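Local coordinates for uncharacterized protein lp_2219 (Lactobacillus plantarum, PDB 3HFQ), which is of unknown function but folds as a seven-bladed beta-propeller of the lactonase family, which may point to activity on a sugar lactone, at residues T39-Y44 against V56-D61; D60-I65 against V82-P87. The protein carries 1 engineered substitution. One frame throughout, in Å; residues are numbered along the deposited sequence.

The two contacts illustrate how a propeller joins one blade to the next. Both involve the blade built from strands 45-47, 52-59, 62-71 and 74-84, their centres about 8 Å apart. In chain order, 39-44 enters from the preceding blade, 56-61 and 60-65 follow one another through the turn they share at Asp-60 and Asp-61, and 82-87 leads out toward strand 90-94 of the following blade. Contact 1 thus seats the incoming connection and contact 2 the outgoing one. They meet through neighbouring strands 52-59 and 62-71, where Asp-57 N probably bonds to Gly-64 O at 2.8 Å, and through Pro-87, which packs on Val-56 and Lys-58.

Contact 1: residues T39-Y44 against V56-D61; sequences TQNPTY and VDKEDD
Gln-40 to Tyr-44 rest on Val-56 to Lys-58 in a largely buried loop-on-strand contact, where the chain passes from strand 29-38 of one propeller blade to strand 45-47 of the next. Two backbone hydrogen bonds bracket it. Val-56 N donates to Tyr-44 O at 3.1 Å, almost straight, whereas Lys-58 N reaches Gln-40 O at 3.2 Å in a bent bond, 139° at the hydrogen. Between them Pro-42, the centre of an inverse gamma turn, directs its CA at Val-56 O in a CA-H...O contact of 3.2 Å.

Val-56 is the residue most covered by the facing segment. Its CG1 is anti to the backbone N (chi1 169°) and comes within 3.3 Å of Asn-41 O; CG2 packs on Tyr-44 CB at 3.8 Å, and Thr-43 OG1 touches both methyls. An alanine here would probably open a gap under the turn, leaving Asn-41 O, Thr-43 OG1 and Tyr-44 CB without the methyls that now cover them. Farther along, the extended chain of Lys-58 lies side by side with Asn-41, CD being 4.2 Å from ND2, while Asn-41 OD1 accepts a bond from Thr-11 N.

Water completes the polar side. One molecule bonds to Thr-39 OG1 and donates to Val-56 O, both at 2.7 Å; a second bridges the same hydroxyl to Glu-59 OE2, and a third accepts from Gln-40 N and lies within bonding distance of Asp-57 OD1 and Lys-58 O.

Around the contact, Thr-39 and Pro-42 touch Ile-18 of strand 17-24, Thr-43 and Tyr-44 meet strand 334-339, and Asp-57 leans on Thr-80 and Val-82 of strand 74-84, so the crossing is packed between two adjacent blades.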
loop_
_atom_site.group_PDB
_atom_site.type_symbol
_atom_site.label_atom_id
_atom_site.label_comp_id
_atom_site.label_asym_id
_atom_site.label_seq_id
_atom_site.Cartn_x
_atom_site.Cartn_y
_atom_site.Cartn_z
ATOM N N THR A 39 1.648 -3.240 -19.612
ATOM C CA THR A 39 0.503 -3.934 -19.035
ATOM C C THR A 39 -0.586 -2.916 -18.679
ATOM O O THR A 39 -0.334 -1.712 -18.668
ATOM C CB THR A 39 0.937 -4.737 -17.778
ATOM O OG1 THR A 39 -0.185 -5.445 -17.239
ATOM C CG2 THR A 39 1.517 -3.806 -16.722
ATOM N N GLN A 40 -1.797 -3.391 -18.400
ATOM C CA GLN A 40 -2.903 -2.491 -18.083
ATOM C C GLN A 40 -3.249 -2.370 -16.601
ATOM O O GLN A 40 -3.378 -3.370 -15.901
ATOM C CB GLN A 40 -4.158 -2.910 -18.856
ATOM C CG GLN A 40 -4.075 -2.668 -20.357
ATOM C CD GLN A 40 -3.931 -1.197 -20.697
ATOM O OE1 GLN A 40 -4.811 -0.387 -20.394
ATOM N NE2 GLN A 40 -2.815 -0.842 -21.326
ATOM N N ASN A 41 -3.401 -1.125 -16.152
ATOM C CA ASN A 41 -3.756 -0.783 -14.772
ATOM C C ASN A 41 -3.000 -1.493 -13.651
ATOM O O ASN A 41 -3.606 -2.068 -12.745
ATOM C CB ASN A 41 -5.265 -0.965 -14.566
ATOM C CG ASN A 41 -6.070 0.275 -14.942
ATOM O OD1 ASN A 41 -5.579 1.183 -15.621
ATOM N ND2 ASN A 41 -7.322 0.312 -14.503
ATOM N N PRO A 42 -1.659 -1.457 -13.690
ATOM C CA PRO A 42 -0.864 -2.109 -12.643
ATOM C C PRO A 42 -0.772 -1.140 -11.466
ATOM O O PRO A 42 0.304 -0.624 -11.156
ATOM C CB PRO A 42 0.477 -2.321 -13.329
ATOM C CG PRO A 42 0.599 -1.060 -14.158
ATOM C CD PRO A 42 -0.791 -0.926 -14.760
ATOM N N THR A 43 -1.910 -0.910 -10.812
ATOM C CA THR A 43 -2.002 0.044 -9.703
ATOM C C THR A 43 -1.308 -0.317 -8.396
ATOM O O THR A 43 -1.172 0.534 -7.518
ATOM C CB THR A 43 -3.473 0.392 -9.403
ATOM O OG1 THR A 43 -4.140 -0.754 -8.866
ATOM C CG2 THR A 43 -4.182 0.825 -10.682
ATOM N N TYR A 44 -0.904 -1.574 -8.236
ATOM C CA TYR A 44 -0.166 -1.965 -7.042
ATOM C C TYR A 44 0.800 -3.082 -7.406
ATOM O O TYR A 44 0.504 -3.915 -8.265
ATOM C CB TYR A 44 -1.083 -2.401 -5.896
ATOM C CG TYR A 44 -0.528 -1.968 -4.550
ATOM C CD1 TYR A 44 -0.677 -0.654 -4.106
ATOM C CD2 TYR A 44 0.198 -2.851 -3.751
ATOM C CE1 TYR A 44 -0.112 -0.225 -2.897
ATOM C CE2 TYR A 44 0.768 -2.435 -2.543
ATOM C CZ TYR A 44 0.607 -1.124 -2.123
ATOM O OH TYR A 44 1.161 -0.714 -0.929
ATOM N N VAL A 56 -1.152 -5.765 -10.172
ATOM C CA VAL A 56 -2.583 -5.705 -10.414
ATOM C C VAL A 56 -2.649 -5.751 -11.934
ATOM O O VAL A 56 -1.791 -5.173 -12.607
ATOM C CB VAL A 56 -3.164 -4.380 -9.897
ATOM C CG1 VAL A 56 -4.599 -4.201 -10.389
ATOM C CG2 VAL A 56 -3.122 -4.373 -8.373
ATOM N N ASP A 57 -3.653 -6.426 -12.479
ATOM C CA ASP A 57 -3.731 -6.562 -13.921
ATOM C C ASP A 57 -5.152 -6.524 -14.473
ATOM O O ASP A 57 -6.080 -7.071 -13.878
ATOM C CB ASP A 57 -3.025 -7.870 -14.303
ATOM C CG ASP A 57 -3.110 -8.185 -15.777
ATOM O OD1 ASP A 57 -2.981 -7.257 -16.602
ATOM O OD2 ASP A 57 -3.287 -9.376 -16.107
ATOM N N LYS A 58 -5.313 -5.853 -15.608
ATOM C CA LYS A 58 -6.608 -5.759 -16.264
ATOM C C LYS A 58 -6.471 -6.322 -17.661
ATOM O O LYS A 58 -5.626 -5.887 -18.445
ATOM C CB LYS A 58 -7.086 -4.308 -16.342
ATOM C CG LYS A 58 -8.470 -4.142 -16.970
ATOM C CD LYS A 58 -8.971 -2.706 -16.846
ATOM C CE LYS A 58 -10.412 -2.570 -17.329
ATOM N NZ LYS A 58 -10.940 -1.188 -17.146
ATOM N N GLU A 59 -7.302 -7.303 -17.967
ATOM C CA GLU A 59 -7.279 -7.927 -19.271
ATOM C C GLU A 59 -8.728 -7.851 -19.740
ATOM O O GLU A 59 -9.525 -8.756 -19.493
ATOM C CB GLU A 59 -6.785 -9.376 -19.121
ATOM C CG GLU A 59 -5.401 -9.539 -18.429
ATOM C CD GLU A 59 -4.218 -9.399 -19.386
ATOM O OE1 GLU A 59 -4.437 -9.491 -20.611
ATOM O OE2 GLU A 59 -3.066 -9.219 -18.918
ATOM N N ASP A 60 -9.065 -6.731 -20.379
ATOM C CA ASP A 60 -10.411 -6.478 -20.892
ATOM C C ASP A 60 -11.414 -6.363 -19.757
ATOM O O ASP A 60 -11.254 -5.552 -18.836
ATOM C CB ASP A 60 -10.833 -7.592 -21.830
ATOM N N ASP A 61 -12.456 -7.186 -19.845
ATOM C CA ASP A 61 -13.497 -7.220 -18.837
ATOM C C ASP A 61 -13.128 -8.175 -17.712
ATOM O O ASP A 61 -13.976 -8.567 -16.915
ATOM C CB ASP A 61 -14.861 -7.600 -19.454
ATOM C CG ASP A 61 -14.816 -8.867 -20.310
ATOM O OD1 ASP A 61 -13.725 -9.430 -20.545
ATOM O OD2 ASP A 61 -15.904 -9.292 -20.762
HETATM O O HOH W 1 -0.139 -5.962 -14.579
HETATM O O HOH W 2 -0.304 -7.730 -18.960
HETATM O O HOH W 3 -2.677 -6.055 -18.929
#

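Contact 2: residues D60-I65 against V82-P87; sequences DDEGGI and VAPGTP
Gly-63 and Ala-83 form a hydrogen-bonded pair near the open end of an antiparallel beta hairpin, strands 62-71 and 74-84, which makes up the outer half of a propeller blade. Backbone bonds come first: each donates to the other's carbonyl at 3.0 Å (Gly-63 N to Ala-83 O, Ala-83 N to Gly-63 O). Beyond the strand ends Gly-85 N continues the ladder to Asp-61 O with a nearly linear bond, 174° at the hydrogen. A water spans the mouth of the hairpin, 2.8 Å from Gly-85 O and within bonding distance of Asp-60 O.

Close backbone packing is the second element. Gly-63 CA lies 3.8 Å from Pro-87 CA, and a side chain at Gly-63 would collide with it; one at Gly-64 would strike Val-82 CA.

Side chains meet at the flank. Val-82 CG1 covers Gly-64 N at 3.7 Å, and its CG2 meets the carboxylate of Glu-62, the two side chains crossing at about a right angle. Glu-62 CG, anti to the carbonyl carbon (chi1 -72°), carries the extended chain alongside the Pro-84 ring, where OE2 comes to 3.4 Å from Pro-84 CD.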
loop_
_atom_site.group_PDB
_atom_site.type_symbol
_atom_site.label_atom_id
_atom_site.label_comp_id
_atom_site.label_asym_id
_atom_site.label_seq_id
_atom_site.Cartn_x
_atom_site.Cartn_y
_atom_site.Cartn_z
ATOM N N ASP A 60 -9.065 -6.731 -20.379
ATOM C CA ASP A 60 -10.411 -6.478 -20.892
ATOM C C ASP A 60 -11.414 -6.363 -19.757
ATOM O O ASP A 60 -11.254 -5.552 -18.836
ATOM C CB ASP A 60 -10.833 -7.592 -21.830
ATOM N N ASP A 61 -12.456 -7.186 -19.845
ATOM C CA ASP A 61 -13.497 -7.220 -18.837
ATOM C C ASP A 61 -13.128 -8.175 -17.712
ATOM O O ASP A 61 -13.976 -8.567 -16.915
ATOM C CB ASP A 61 -14.861 -7.600 -19.454
ATOM C CG ASP A 61 -14.816 -8.867 -20.310
ATOM O OD1 ASP A 61 -13.725 -9.430 -20.545
ATOM O OD2 ASP A 61 -15.904 -9.292 -20.762
ATOM N N GLU A 62 -11.853 -8.549 -17.655
ATOM C CA GLU A 62 -11.374 -9.427 -16.597
ATOM C C GLU A 62 -10.257 -8.716 -15.848
ATOM O O GLU A 62 -9.586 -7.841 -16.398
ATOM C CB GLU A 62 -10.852 -10.752 -17.160
ATOM C CG GLU A 62 -11.936 -11.685 -17.679
ATOM C CD GLU A 62 -11.408 -13.080 -17.951
ATOM O OE1 GLU A 62 -10.587 -13.238 -18.879
ATOM O OE2 GLU A 62 -11.805 -14.015 -17.227
ATOM N N GLY A 63 -10.065 -9.091 -14.590
ATOM C CA GLY A 63 -9.029 -8.468 -13.790
ATOM C C GLY A 63 -8.424 -9.460 -12.824
ATOM O O GLY A 63 -9.059 -10.449 -12.464
ATOM N N GLY A 64 -7.195 -9.201 -12.399
ATOM C CA GLY A 64 -6.545 -10.108 -11.472
ATOM C C GLY A 64 -5.105 -9.722 -11.218
ATOM O O GLY A 64 -4.793 -8.542 -11.067
ATOM N N ILE A 65 -4.229 -10.720 -11.185
ATOM C CA ILE A 65 -2.810 -10.499 -10.927
ATOM C C ILE A 65 -1.926 -11.087 -12.022
ATOM O O ILE A 65 -2.184 -12.184 -12.521
ATOM C CB ILE A 65 -2.394 -11.143 -9.587
ATOM C CG1 ILE A 65 -3.229 -10.555 -8.443
ATOM C CG2 ILE A 65 -0.900 -10.932 -9.345
ATOM C CD1 ILE A 65 -2.986 -9.071 -8.179
ATOM N N VAL A 82 -6.709 -14.199 -13.856
ATOM C CA VAL A 82 -7.765 -13.207 -13.924
ATOM C C VAL A 82 -9.145 -13.841 -13.904
ATOM O O VAL A 82 -9.295 -15.043 -14.123
ATOM C CB VAL A 82 -7.627 -12.350 -15.200
ATOM C CG1 VAL A 82 -6.321 -11.559 -15.154
ATOM C CG2 VAL A 82 -7.656 -13.243 -16.431
ATOM N N ALA A 83 -10.150 -13.018 -13.637
ATOM C CA ALA A 83 -11.528 -13.481 -13.583
ATOM C C ALA A 83 -12.443 -12.341 -13.995
ATOM O O ALA A 83 -12.088 -11.170 -13.864
ATOM C CB ALA A 83 -11.872 -13.938 -12.169
ATOM N N PRO A 84 -13.632 -12.667 -14.520
ATOM C CA PRO A 84 -14.550 -11.603 -14.926
ATOM C C PRO A 84 -14.762 -10.605 -13.792
ATOM O O PRO A 84 -14.964 -10.987 -12.637
ATOM C CB PRO A 84 -15.827 -12.365 -15.313
ATOM C CG PRO A 84 -15.648 -13.747 -14.702
ATOM C CD PRO A 84 -14.182 -13.995 -14.839
ATOM N N GLY A 85 -14.687 -9.323 -14.128
ATOM C CA GLY A 85 -14.859 -8.291 -13.127
ATOM C C GLY A 85 -13.699 -7.312 -13.093
ATOM O O GLY A 85 -12.801 -7.344 -13.944
ATOM N N THR A 86 -13.713 -6.444 -12.089
ATOM C CA THR A 86 -12.686 -5.425 -11.923
ATOM C C THR A 86 -11.362 -5.976 -11.412
ATOM O O THR A 86 -11.316 -7.038 -10.791
ATOM C CB THR A 86 -13.144 -4.352 -10.926
ATOM O OG1 THR A 86 -13.334 -4.957 -9.640
ATOM C CG2 THR A 86 -14.451 -3.723 -11.381
ATOM N N PRO A 87 -10.261 -5.256 -11.681
ATOM C CA PRO A 87 -8.934 -5.682 -11.226
ATOM C C PRO A 87 -8.862 -5.384 -9.728
ATOM O O PRO A 87 -9.633 -4.571 -9.221
ATOM C CB PRO A 87 -7.981 -4.782 -12.018
ATOM C CG PRO A 87 -8.798 -4.335 -13.203
ATOM C CD PRO A 87 -10.153 -4.108 -12.595
HETATM O O HOH W 4 -11.639 -5.597 -15.742
#